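PDB 6OK1: lipid-transfer protein, which is of unknown function but has a thiolase-like fold and is found assembled with a second copy of itself and with another protein. Local coordinates for residues 33-38 / 66-71; 14-19 / 27-32; 91-96 / 103-108; 52-57 / 344-349; 8-13 / 353-358. All coordinates share one frame; numbering follows the deposited sequence. Where two conformers were deposited one is given.

The five interactions lie on and around the mixed sheet of the thiolase-like fold. Interactions 1 and 2 share helix 26-40, have centres 11 Å apart and follow each other with interaction 2 first; interaction 1 sets that helix against the end of helix 61-68. Interaction 3 comes later in the chain, its centre 14 Å from that of interaction 1. All three belong to the N-terminal thiolase-like half. Interactions 4 and 5 span nearly 300 residues or more, tie that half to the C-terminal one, and share helix 348-359. Interactions 2 and 5 both use strand 8-15. V34 and I38 of interaction 1 touch V106 of interaction 3, whose strand 104-112 pairs with strand 50-54 of interaction 4, so interaction 1 is connected to interaction 4 through interaction 3.

Interaction 1: 33-38 / 66-71; sequences AVLAAI and RNTGIG. With NA (sodium ion), chain E.
I70 meets V34 and I38 of helix 26-40 through the tip of its side chain. From CB the isoleucine divides: CG2, anti to the backbone N (chi1 -76° for CG1), stays close to its own carbonyl and lies 3.9 Å from the sodium ion, whereas CG1 carries CD1 to the helix. There I70 CD1 packs 3.9 Å from V34 CG1, the two side chains crossing at about a right angle, and 4.1 Å from I38 CD1. V34 and I38 sit one helical turn apart, so a single methyl can touch both. Helix 26-40 belongs to the N-terminal thiolase-like half; V34 turns CG2 to V106 of strand 104-112 and CG1 to I70, so the helix packs on both the sheet and the turn after helix 61-68. Next to V34, L35 slides past T68 in the opposite direction, L35 CD2 reaching T68 CB at 3.9 Å. Threonine serves both environments: its methyl faces leucine, while OG1 bonds back to V64 O and accepts a weak bond from I70 N. G69, with positive phi, is the first residue past the helix; just after it I70 O binds the sodium ion at 2.2 Å, alongside two waters, V48 O and E72 O.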
# COMPACT_ATOMS: atom_id res chain seq x y z
N ALA A 33 -10.67 -13.89 11.04
CA ALA A 33 -10.57 -12.77 11.98
C ALA A 33 -11.60 -11.69 11.65
O ALA A 33 -12.24 -11.14 12.55
CB ALA A 33 -9.14 -12.20 11.93
N VAL A 34 -11.78 -11.40 10.36
CA VAL A 34 -12.71 -10.36 9.94
C VAL A 34 -14.13 -10.74 10.32
O VAL A 34 -14.87 -9.93 10.89
CB VAL A 34 -12.57 -10.12 8.43
CG1 VAL A 34 -13.73 -9.36 7.87
CG2 VAL A 34 -11.25 -9.39 8.14
N LEU A 35 -14.56 -11.96 9.99
CA LEU A 35 -15.90 -12.39 10.38
C LEU A 35 -16.07 -12.38 11.90
O LEU A 35 -17.15 -12.04 12.40
CB LEU A 35 -16.19 -13.79 9.83
CG LEU A 35 -16.45 -13.80 8.31
CD1 LEU A 35 -16.62 -15.23 7.80
CD2 LEU A 35 -17.68 -12.97 7.92
N ALA A 36 -15.03 -12.77 12.64
CA ALA A 36 -15.13 -12.78 14.10
C ALA A 36 -15.32 -11.38 14.64
O ALA A 36 -16.12 -11.16 15.55
CB ALA A 36 -13.90 -13.45 14.71
N ALA A 37 -14.60 -10.39 14.08
CA ALA A 37 -14.72 -9.01 14.55
C ALA A 37 -16.09 -8.43 14.21
O ALA A 37 -16.71 -7.75 15.04
CB ALA A 37 -13.61 -8.15 13.94
N ILE A 38 -16.59 -8.74 13.02
CA ILE A 38 -17.91 -8.30 12.60
C ILE A 38 -18.97 -8.83 13.56
O ILE A 38 -19.84 -8.09 14.03
CB ILE A 38 -18.17 -8.75 11.15
CG1 ILE A 38 -17.25 -7.97 10.18
CG2 ILE A 38 -19.63 -8.58 10.76
CD1 ILE A 38 -17.18 -8.53 8.75
N ARG A 66 -15.03 -10.82 -1.24
CA ARG A 66 -15.84 -11.80 -1.96
C ARG A 66 -15.91 -13.12 -1.22
O ARG A 66 -16.87 -13.89 -1.41
CB ARG A 66 -15.32 -12.01 -3.38
CG ARG A 66 -14.01 -12.76 -3.53
CD ARG A 66 -13.65 -12.98 -5.02
NE ARG A 66 -14.59 -13.91 -5.66
CZ ARG A 66 -14.43 -15.24 -5.70
NH1 ARG A 66 -13.34 -15.79 -5.18
NH2 ARG A 66 -15.33 -16.01 -6.30
N ASN A 67 -14.96 -13.39 -0.33
CA ASN A 67 -15.03 -14.62 0.47
C ASN A 67 -16.01 -14.48 1.62
O ASN A 67 -16.70 -15.44 1.96
CB ASN A 67 -13.63 -14.97 1.00
CG ASN A 67 -12.85 -15.86 0.04
OD1 ASN A 67 -12.94 -17.07 0.12
ND2 ASN A 67 -12.10 -15.25 -0.86
N THR A 68 -16.04 -13.31 2.27
CA THR A 68 -16.82 -13.13 3.49
C THR A 68 -18.23 -12.64 3.26
O THR A 68 -19.02 -12.64 4.21
CB THR A 68 -16.14 -12.14 4.43
OG1 THR A 68 -15.99 -10.87 3.76
CG2 THR A 68 -14.79 -12.69 4.86
N GLY A 69 -18.58 -12.20 2.05
CA GLY A 69 -19.88 -11.62 1.81
C GLY A 69 -19.99 -10.15 2.16
O GLY A 69 -21.12 -9.62 2.22
N ILE A 70 -18.86 -9.48 2.40
CA ILE A 70 -18.86 -8.02 2.57
C ILE A 70 -19.34 -7.33 1.31
O ILE A 70 -19.95 -6.25 1.37
CB ILE A 70 -17.43 -7.59 3.00
CG1 ILE A 70 -17.23 -7.94 4.47
CG2 ILE A 70 -17.18 -6.11 2.74
CD1 ILE A 70 -15.79 -7.83 4.96
N GLY A 71 -19.07 -7.91 0.15
CA GLY A 71 -19.63 -7.37 -1.08
C GLY A 71 -18.97 -6.06 -1.48
O GLY A 71 -17.74 -5.93 -1.49
NA NA E . -20.29 -4.08 1.55
O HOH W 1 -21.89 -2.18 1.57
O HOH W 2 -22.27 -4.79 0.67

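Interaction 2: 14-19 / 27-32; sequences GATEFS and LQLACE
T16 against L29 and E32 is a partly buried packing contact between the loop residue just past strand 8-15 and the helix that follows, 26-40, in the N-terminal thiolase-like half. The methyl of T16 carries it. T16 CG2 comes within 3.5 Å of the backbone oxygen L29 O and 3.9 Å of L29 CD2, and it lies 3.8 Å from E32 OE1, crossing both side chains at about a right angle. Threonine suits the spot because its two branches part company. With chi1 at 68° the hydroxyl sits between the backbone N and the carbonyl carbon, where OG1 donates to E17 O at 2.8 Å from above that carbonyl plane and also bonds G221 N of the adjoining strand; CG2 is left for the helix. L29 also packs on A110 and N112 of strand 104-112. The two acids E17 and E32 come near each other, but R24 bridges them, pairing with E17 OE2 and E32 OE1, which probably offsets their repulsion. The remaining carboxylate oxygen, E32 OE2, takes a bond from Q28 NE2 one turn earlier, 3.0 Å long and nearly along its C-O axis.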
# COMPACT_ATOMS: atom_id res chain seq x y z
N GLY A 14 -11.69 -9.27 16.64
CA GLY A 14 -11.74 -10.66 16.26
C GLY A 14 -10.37 -11.16 15.91
O GLY A 14 -9.57 -10.45 15.30
N ALA A 15 -10.08 -12.39 16.30
CA ALA A 15 -8.76 -12.96 16.06
C ALA A 15 -8.88 -14.46 15.84
O ALA A 15 -9.82 -15.10 16.33
CB ALA A 15 -7.82 -12.69 17.24
N THR A 16 -7.94 -15.00 15.07
CA THR A 16 -7.70 -16.43 15.06
C THR A 16 -6.90 -16.77 16.30
O THR A 16 -6.45 -15.88 17.03
CB THR A 16 -6.93 -16.87 13.81
OG1 THR A 16 -5.59 -16.36 13.86
CG2 THR A 16 -7.61 -16.37 12.56
N GLU A 17 -6.68 -18.06 16.52
CA GLU A 17 -5.63 -18.44 17.44
C GLU A 17 -4.30 -17.97 16.87
O GLU A 17 -4.12 -17.90 15.65
CB GLU A 17 -5.63 -19.96 17.67
CG GLU A 17 -4.82 -20.77 16.67
CD GLU A 17 -5.44 -20.84 15.28
OE1 GLU A 17 -6.62 -20.47 15.13
OE2 GLU A 17 -4.73 -21.29 14.33
N PHE A 18 -3.41 -17.54 17.76
CA PHE A 18 -2.04 -17.22 17.42
C PHE A 18 -1.18 -18.45 17.66
O PHE A 18 -1.20 -19.00 18.77
CB PHE A 18 -1.54 -16.03 18.26
CG PHE A 18 -2.44 -14.83 18.20
CD1 PHE A 18 -3.08 -14.51 17.02
CD2 PHE A 18 -2.65 -14.02 19.31
CE1 PHE A 18 -3.91 -13.38 16.93
CE2 PHE A 18 -3.45 -12.88 19.23
CZ PHE A 18 -4.09 -12.57 18.03
N SER A 19 -0.44 -18.88 16.65
CA SER A 19 0.28 -20.15 16.78
C SER A 19 1.60 -20.07 16.04
O SER A 19 2.04 -19.00 15.60
CB SER A 19 -0.58 -21.31 16.25
OG SER A 19 -0.57 -21.31 14.83
N LEU A 27 -5.21 -16.00 3.57
CA LEU A 27 -6.55 -15.50 3.29
C LEU A 27 -7.57 -16.11 4.23
O LEU A 27 -8.47 -15.42 4.73
CB LEU A 27 -6.94 -15.77 1.84
CG LEU A 27 -8.37 -15.39 1.42
CD1 LEU A 27 -8.62 -13.90 1.52
CD2 LEU A 27 -8.64 -15.90 0.02
N GLN A 28 -7.47 -17.41 4.52
CA GLN A 28 -8.43 -17.99 5.45
C GLN A 28 -8.30 -17.33 6.82
O GLN A 28 -9.30 -17.03 7.47
CB GLN A 28 -8.26 -19.52 5.55
CG GLN A 28 -9.18 -20.13 6.59
CD GLN A 28 -9.46 -21.62 6.39
OE1 GLN A 28 -9.09 -22.21 5.38
NE2 GLN A 28 -10.12 -22.21 7.35
N LEU A 29 -7.07 -17.08 7.27
CA LEU A 29 -6.92 -16.43 8.56
C LEU A 29 -7.56 -15.04 8.56
O LEU A 29 -8.18 -14.64 9.54
CB LEU A 29 -5.44 -16.32 8.92
CG LEU A 29 -4.66 -17.63 9.08
CD1 LEU A 29 -3.19 -17.34 9.28
CD2 LEU A 29 -5.22 -18.42 10.28
N ALA A 30 -7.33 -14.27 7.49
CA ALA A 30 -7.92 -12.94 7.39
C ALA A 30 -9.43 -13.03 7.43
O ALA A 30 -10.08 -12.29 8.16
CB ALA A 30 -7.47 -12.25 6.11
N CYS A 31 -10.00 -13.96 6.67
CA CYS A 31 -11.45 -14.09 6.65
C CYS A 31 -11.98 -14.50 8.02
O CYS A 31 -13.01 -13.97 8.47
CB CYS A 31 -11.87 -15.10 5.59
SG CYS A 31 -11.58 -14.51 3.93
N GLU A 32 -11.31 -15.42 8.70
CA GLU A 32 -11.77 -15.82 10.03
C GLU A 32 -11.77 -14.63 10.99
O GLU A 32 -12.75 -14.40 11.71
CB GLU A 32 -10.93 -16.95 10.60
CG GLU A 32 -11.17 -18.28 9.93
CD GLU A 32 -10.29 -19.39 10.48
OE1 GLU A 32 -9.83 -19.27 11.64
OE2 GLU A 32 -10.08 -20.38 9.75

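Interaction 3: 91-96 / 103-108; sequences QQAAMA and EVVVCY
A93 lies against V105 and C107 and A96 against V105, though the helical segment carrying them opens with side chains turned to other tasks. Q91 points away from strand 104-112, and its NE2 bonds A245 O. Q92 also leads elsewhere: OE1 accepts from S77 OG, and NE2 reaches Q92 OE1 of the second subunit, so this face of the helix lies at the dimer interface. A93 then makes the main contact. Its CB sits 3.5 Å from V105 CG1 and 3.7 Å from C107 SG. V105 and C107 point to the same side, as alternate residues of a strand do, with V106 facing the other way. Alanine suits this position, since its short side chain lets the backbones approach to 5.7 Å between A93 CA and V105 CA. V105 has chi1 at -175°, which sets CG1 anti to the backbone N and presents it to A93, while CG2 takes the other branch. A94 faces away and touches A8 of strand 8-15. M95 packs on I101 of the second subunit. One turn after A93, A96 CB comes 4.4 Å from V105 CG2, a looser touch on the valine's second methyl. Small alanines against a beta-branched valine allow close packing, with the helix and strand axes 8.5 Å apart and running antiparallel at 173°. Strand 75-79, helix 86-98 and strand 104-112 form a beta-alpha-beta crossover between parallel strands, with strand 50-54 lying between them in the sheet, part of the N-terminal half of the thiolase-like fold.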
# COMPACT_ATOMS: atom_id res chain seq x y z
N GLN A 91 -6.59 4.83 12.22
CA GLN A 91 -6.75 6.22 11.81
C GLN A 91 -7.50 6.31 10.48
O GLN A 91 -8.44 7.11 10.34
CB GLN A 91 -5.42 6.95 11.69
CG GLN A 91 -5.63 8.44 11.48
CD GLN A 91 -4.40 9.13 11.01
OE1 GLN A 91 -3.78 8.70 10.04
NE2 GLN A 91 -4.04 10.22 11.67
N GLN A 92 -7.08 5.51 9.49
CA GLN A 92 -7.76 5.47 8.20
C GLN A 92 -9.25 5.24 8.38
O GLN A 92 -10.07 5.99 7.82
CB GLN A 92 -7.15 4.37 7.33
CG GLN A 92 -5.82 4.73 6.70
CD GLN A 92 -6.01 5.63 5.49
OE1 GLN A 92 -6.90 5.39 4.67
NE2 GLN A 92 -5.26 6.70 5.42
N ALA A 93 -9.62 4.24 9.15
CA ALA A 93 -11.02 3.91 9.34
C ALA A 93 -11.76 5.05 10.03
O ALA A 93 -12.87 5.40 9.64
CB ALA A 93 -11.12 2.62 10.15
N ALA A 94 -11.15 5.62 11.06
CA ALA A 94 -11.77 6.74 11.77
C ALA A 94 -11.99 7.93 10.85
O ALA A 94 -13.01 8.62 10.94
CB ALA A 94 -10.91 7.14 12.97
N MET A 95 -11.01 8.22 9.99
CA MET A 95 -11.13 9.30 9.03
C MET A 95 -12.26 9.05 8.04
O MET A 95 -13.02 9.97 7.69
CB MET A 95 -9.79 9.43 8.30
CG MET A 95 -9.63 10.57 7.33
SD MET A 95 -8.06 10.47 6.42
CE MET A 95 -7.03 9.50 7.53
N ALA A 96 -12.38 7.81 7.56
CA ALA A 96 -13.45 7.50 6.61
C ALA A 96 -14.81 7.62 7.27
O ALA A 96 -15.79 8.06 6.63
CB ALA A 96 -13.26 6.08 6.05
N GLU A 103 -19.36 3.80 6.63
CA GLU A 103 -20.04 3.62 7.91
C GLU A 103 -19.44 2.50 8.76
O GLU A 103 -19.46 2.60 9.99
CB GLU A 103 -21.53 3.35 7.66
CG GLU A 103 -22.25 4.61 7.16
CD GLU A 103 -23.71 4.37 6.90
OE1 GLU A 103 -24.03 3.40 6.18
OE2 GLU A 103 -24.54 5.15 7.42
N VAL A 104 -18.90 1.46 8.14
CA VAL A 104 -18.43 0.28 8.87
C VAL A 104 -17.14 -0.19 8.22
O VAL A 104 -17.17 -0.72 7.10
CB VAL A 104 -19.46 -0.86 8.88
CG1 VAL A 104 -18.95 -2.02 9.68
CG2 VAL A 104 -20.80 -0.37 9.46
N VAL A 105 -16.01 -0.01 8.90
CA VAL A 105 -14.70 -0.28 8.32
C VAL A 105 -14.05 -1.38 9.14
O VAL A 105 -14.03 -1.31 10.37
CB VAL A 105 -13.83 0.98 8.28
CG1 VAL A 105 -12.50 0.67 7.56
CG2 VAL A 105 -14.59 2.13 7.57
N VAL A 106 -13.51 -2.39 8.47
CA VAL A 106 -12.74 -3.43 9.14
C VAL A 106 -11.26 -3.26 8.82
O VAL A 106 -10.87 -3.20 7.65
CB VAL A 106 -13.22 -4.84 8.77
CG1 VAL A 106 -12.53 -5.87 9.62
CG2 VAL A 106 -14.75 -4.94 8.96
N CYS A 107 -10.43 -3.19 9.86
CA CYS A 107 -8.99 -3.13 9.75
C CYS A 107 -8.44 -4.52 10.08
O CYS A 107 -8.86 -5.11 11.07
CB CYS A 107 -8.40 -2.10 10.71
SG CYS A 107 -9.22 -0.50 10.67
N TYR A 108 -7.53 -5.05 9.25
CA TYR A 108 -7.08 -6.42 9.48
C TYR A 108 -5.63 -6.63 9.07
O TYR A 108 -5.05 -5.87 8.30
CB TYR A 108 -7.97 -7.43 8.74
CG TYR A 108 -7.91 -7.34 7.22
CD1 TYR A 108 -8.74 -6.48 6.54
CD2 TYR A 108 -7.03 -8.12 6.48
CE1 TYR A 108 -8.68 -6.39 5.15
CE2 TYR A 108 -6.96 -8.02 5.09
CZ TYR A 108 -7.80 -7.16 4.45
OH TYR A 108 -7.76 -7.04 3.09

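Interaction 4: 52-57 / 344-349; sequences VTFTAD and YIHGMN
N349 OD1, just after the turn whose H346 and M348 touch F54, accepts a bond from Q339 NE2 and a weak one from I345 N at 3.5 Å, while its ND2 is held by E342 OE1 and A343 O. The asparagine is thus tied, weakly, to the first residue of a type I' turn from I345 to M348, closed by M348 N bonding I345 O at 3.0 Å. Both central residues, H346 and G347, have positive phi; this is easy for glycine and less so for histidine, and G347 also takes the N-cap position of helix 348-359. The turn presents a backbone oxygen and two side chains to the rim of the F54 ring. H346 O lies in the ring plane, 3.6 Å from F54 CZ, where the slightly positive ring hydrogens suit a carbonyl oxygen. H346 CB adds a contact of 3.7 Å with F54 CE2, but its imidazole leads away: NE2 bonds E113 OE2, and CD2 lies over the centre of the Y344 ring. M348, bent at chi2 and chi3 (-66° and -84°), lies alongside the ring with its SD 3.8 Å from F54 CE1. That sulfur is 77° off the ring normal, a Met-aromatic contact at the edge, and methionine's flexible chain lets it follow the rim. F54 ends strand 50-54 and begins a type I turn to D57. Around them, F54 and M348 both pack on R109 of strand 104-112 and T89 of helix 86-98, so the start of helix 348-359 joins the N-terminal half at the meeting of that helix and these two neighbouring strands.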
# COMPACT_ATOMS: atom_id res chain seq x y z
N VAL A 52 -9.35 -1.85 5.49
CA VAL A 52 -8.01 -1.26 5.57
C VAL A 52 -7.03 -2.35 6.00
O VAL A 52 -7.30 -3.11 6.93
CB VAL A 52 -7.97 -0.07 6.56
CG1 VAL A 52 -6.61 0.59 6.52
CG2 VAL A 52 -9.08 0.97 6.21
N THR A 53 -5.88 -2.43 5.34
CA THR A 53 -4.84 -3.35 5.81
C THR A 53 -3.47 -2.74 5.52
O THR A 53 -3.36 -1.54 5.21
CB THR A 53 -5.03 -4.76 5.21
OG1 THR A 53 -4.10 -5.67 5.79
CG2 THR A 53 -4.87 -4.78 3.71
N PHE A 54 -2.43 -3.55 5.68
CA PHE A 54 -1.05 -3.15 5.45
C PHE A 54 -0.69 -3.31 3.98
O PHE A 54 -1.22 -4.19 3.29
CB PHE A 54 -0.08 -4.02 6.25
CG PHE A 54 -0.14 -3.87 7.78
CD1 PHE A 54 -1.29 -3.44 8.48
CD2 PHE A 54 0.98 -4.25 8.52
CE1 PHE A 54 -1.28 -3.39 9.87
CE2 PHE A 54 0.98 -4.19 9.93
CZ PHE A 54 -0.13 -3.74 10.58
N THR A 55 0.30 -2.55 3.52
CA THR A 55 0.72 -2.70 2.12
C THR A 55 1.13 -4.14 1.81
O THR A 55 0.84 -4.65 0.71
CB THR A 55 1.87 -1.73 1.79
OG1 THR A 55 2.86 -1.78 2.81
CG2 THR A 55 1.37 -0.36 1.74
N ALA A 56 1.79 -4.81 2.75
CA ALA A 56 2.36 -6.14 2.51
C ALA A 56 1.36 -7.27 2.67
O ALA A 56 1.70 -8.42 2.33
CB ALA A 56 3.55 -6.41 3.46
N ASP A 57 0.17 -7.00 3.18
CA ASP A 57 -0.82 -8.04 3.36
C ASP A 57 -1.26 -8.60 2.01
O ASP A 57 -1.60 -7.84 1.11
CB ASP A 57 -2.01 -7.53 4.15
CG ASP A 57 -2.79 -8.67 4.76
OD1 ASP A 57 -3.50 -9.35 3.99
OD2 ASP A 57 -2.67 -8.94 5.97
N TYR A 344 3.28 -11.92 17.72
CA TYR A 344 3.77 -10.86 16.83
C TYR A 344 2.82 -10.76 15.64
O TYR A 344 3.07 -11.30 14.57
CB TYR A 344 5.19 -11.18 16.39
CG TYR A 344 5.93 -10.12 15.60
CD1 TYR A 344 5.69 -8.76 15.80
CD2 TYR A 344 6.88 -10.49 14.67
CE1 TYR A 344 6.42 -7.79 15.07
CE2 TYR A 344 7.60 -9.55 13.95
CZ TYR A 344 7.36 -8.20 14.16
OH TYR A 344 8.09 -7.28 13.45
N ILE A 345 1.71 -10.03 15.84
CA ILE A 345 0.81 -9.74 14.73
C ILE A 345 1.02 -8.28 14.31
O ILE A 345 0.06 -7.54 14.03
CB ILE A 345 -0.65 -10.03 15.09
CG1 ILE A 345 -0.75 -11.35 15.90
CG2 ILE A 345 -1.47 -10.11 13.82
CD1 ILE A 345 -0.28 -12.61 15.14
N HIS A 346 2.29 -7.88 14.25
CA HIS A 346 2.72 -6.55 13.82
C HIS A 346 1.84 -5.47 14.45
O HIS A 346 1.44 -4.50 13.78
CB HIS A 346 2.72 -6.46 12.29
CG HIS A 346 3.72 -7.36 11.64
ND1 HIS A 346 4.06 -7.26 10.31
CD2 HIS A 346 4.46 -8.39 12.13
CE1 HIS A 346 4.97 -8.18 10.01
NE2 HIS A 346 5.22 -8.88 11.10
N GLY A 347 1.59 -5.61 15.76
CA GLY A 347 0.96 -4.58 16.58
C GLY A 347 -0.56 -4.65 16.65
O GLY A 347 -1.15 -4.06 17.56
N MET A 348 -1.19 -5.35 15.71
CA MET A 348 -2.64 -5.33 15.65
C MET A 348 -3.28 -5.95 16.87
O MET A 348 -4.32 -5.46 17.35
CB MET A 348 -3.10 -6.03 14.38
CG MET A 348 -2.70 -5.29 13.13
SD MET A 348 -3.53 -3.67 12.92
CE MET A 348 -5.08 -4.14 12.17
N ASN A 349 -2.69 -7.03 17.40
CA ASN A 349 -3.22 -7.64 18.60
C ASN A 349 -3.07 -6.73 19.82
O ASN A 349 -3.86 -6.84 20.76
CB ASN A 349 -2.59 -9.02 18.86
CG ASN A 349 -1.07 -8.99 18.87
OD1 ASN A 349 -0.44 -8.37 18.04
ND2 ASN A 349 -0.47 -9.72 19.82

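Interaction 5: 8-13 / 353-358; sequences AAIAGI and EAVRLV
I13 and I10 point their side chains at V355 with different first torsions. In I13, chi1 of 64° places CG1 between the backbone N and the carbonyl carbon, so that CD1 comes to lie beside R356 and CG2 is left to face V355. V355, with chi1 at 170°, spreads its two methyls between the isoleucines: CG1 lies 3.8 Å from I13 CG2, and CG2 lies 3.7 Å from both I10 CG2 and I10 CD1. A branched valine fits here because one methyl serves each isoleucine. Residues three apart on a regular strand would face opposite sides, but A11 and G12 both face V225 in a classic beta bulge, and the extra residue brings I10 and I13 to the same side of strand 8-15. Above that side helix 348-359 crosses at -119°, with segment axes 9.4 Å apart, packing C-terminal helix on N-terminal strand in the thiolase-like fold. V355 also leans on L387 of strand 382-388, which I10 touches as well. At the outer end of the contact, I13 CD1 lies 4.0 Å from both R356 CG and R356 NE, along the extended arginine chain up to the start of the guanidinium. The charge of that group is met one turn back along the helix, where R356 NH1 forms a salt bridge with E353 OE1 at 3.0 Å, in the guanidinium plane and on the anti lone pair of the acid. The other carboxylate oxygen, E353 OE2, bonds T335 OG1 and S362 OG, which probably steadies the carboxylate that pairs with the arginine.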
# COMPACT_ATOMS: atom_id res chain seq x y z
N ALA A 8 -15.33 8.38 15.95
CA ALA A 8 -15.43 6.97 15.63
C ALA A 8 -14.99 6.13 16.81
O ALA A 8 -14.30 6.60 17.72
CB ALA A 8 -14.56 6.61 14.41
N ALA A 9 -15.38 4.86 16.78
CA ALA A 9 -15.03 3.97 17.86
C ALA A 9 -14.82 2.55 17.36
O ALA A 9 -15.42 2.13 16.37
CB ALA A 9 -16.15 3.98 18.91
N ILE A 10 -14.02 1.78 18.10
CA ILE A 10 -13.88 0.35 17.85
C ILE A 10 -14.97 -0.39 18.61
O ILE A 10 -15.05 -0.34 19.84
CB ILE A 10 -12.49 -0.17 18.24
CG1 ILE A 10 -11.40 0.53 17.42
CG2 ILE A 10 -12.44 -1.69 18.03
CD1 ILE A 10 -9.99 0.16 17.81
N ALA A 11 -15.80 -1.10 17.86
CA ALA A 11 -16.93 -1.81 18.39
C ALA A 11 -16.76 -3.31 18.35
O ALA A 11 -17.50 -4.02 19.04
CB ALA A 11 -18.20 -1.45 17.60
N GLY A 12 -15.82 -3.81 17.55
CA GLY A 12 -15.60 -5.23 17.43
C GLY A 12 -14.14 -5.56 17.28
O GLY A 12 -13.39 -4.82 16.62
N ILE A 13 -13.74 -6.66 17.90
CA ILE A 13 -12.42 -7.26 17.76
C ILE A 13 -12.60 -8.75 17.45
O ILE A 13 -13.52 -9.41 17.93
CB ILE A 13 -11.54 -7.06 19.01
CG1 ILE A 13 -12.14 -7.76 20.23
CG2 ILE A 13 -11.35 -5.56 19.27
CD1 ILE A 13 -11.31 -7.63 21.49
N GLU A 353 -6.01 -5.53 22.61
CA GLU A 353 -5.88 -5.50 24.06
C GLU A 353 -6.30 -4.14 24.62
O GLU A 353 -6.97 -4.07 25.65
CB GLU A 353 -4.45 -5.83 24.50
CG GLU A 353 -4.17 -5.64 26.00
CD GLU A 353 -4.90 -6.64 26.90
OE1 GLU A 353 -5.53 -7.60 26.40
OE2 GLU A 353 -4.84 -6.44 28.12
N ALA A 354 -5.93 -3.06 23.93
CA ALA A 354 -6.36 -1.73 24.37
C ALA A 354 -7.87 -1.63 24.40
O ALA A 354 -8.45 -1.01 25.31
CB ALA A 354 -5.77 -0.68 23.42
N VAL A 355 -8.53 -2.22 23.42
CA VAL A 355 -9.99 -2.24 23.40
C VAL A 355 -10.52 -2.99 24.62
O VAL A 355 -11.45 -2.53 25.30
CB VAL A 355 -10.49 -2.87 22.09
CG1 VAL A 355 -12.01 -3.13 22.15
CG2 VAL A 355 -10.15 -1.97 20.87
N ARG A 356 -9.93 -4.14 24.93
CA ARG A 356 -10.38 -4.87 26.12
C ARG A 356 -10.20 -4.05 27.38
O ARG A 356 -11.07 -4.06 28.27
CB ARG A 356 -9.62 -6.19 26.25
CG ARG A 356 -9.92 -7.18 25.17
CD ARG A 356 -9.19 -8.50 25.47
NE ARG A 356 -9.03 -9.29 24.28
CZ ARG A 356 -7.91 -9.43 23.59
NH1 ARG A 356 -6.75 -8.91 23.98
NH2 ARG A 356 -7.97 -10.17 22.51
N LEU A 357 -9.08 -3.33 27.49
CA LEU A 357 -8.85 -2.52 28.68
C LEU A 357 -9.95 -1.47 28.83
O LEU A 357 -10.49 -1.28 29.93
CB LEU A 357 -7.46 -1.86 28.60
CG LEU A 357 -6.26 -2.79 28.80
CD1 LEU A 357 -4.96 -2.10 28.33
CD2 LEU A 357 -6.13 -3.20 30.23
N VAL A 358 -10.34 -0.83 27.72
CA VAL A 358 -11.43 0.16 27.78
C VAL A 358 -12.74 -0.52 28.15
O VAL A 358 -13.52 0.01 28.95
CB VAL A 358 -11.54 0.92 26.44
CG1 VAL A 358 -12.80 1.80 26.44
CG2 VAL A 358 -10.30 1.76 26.22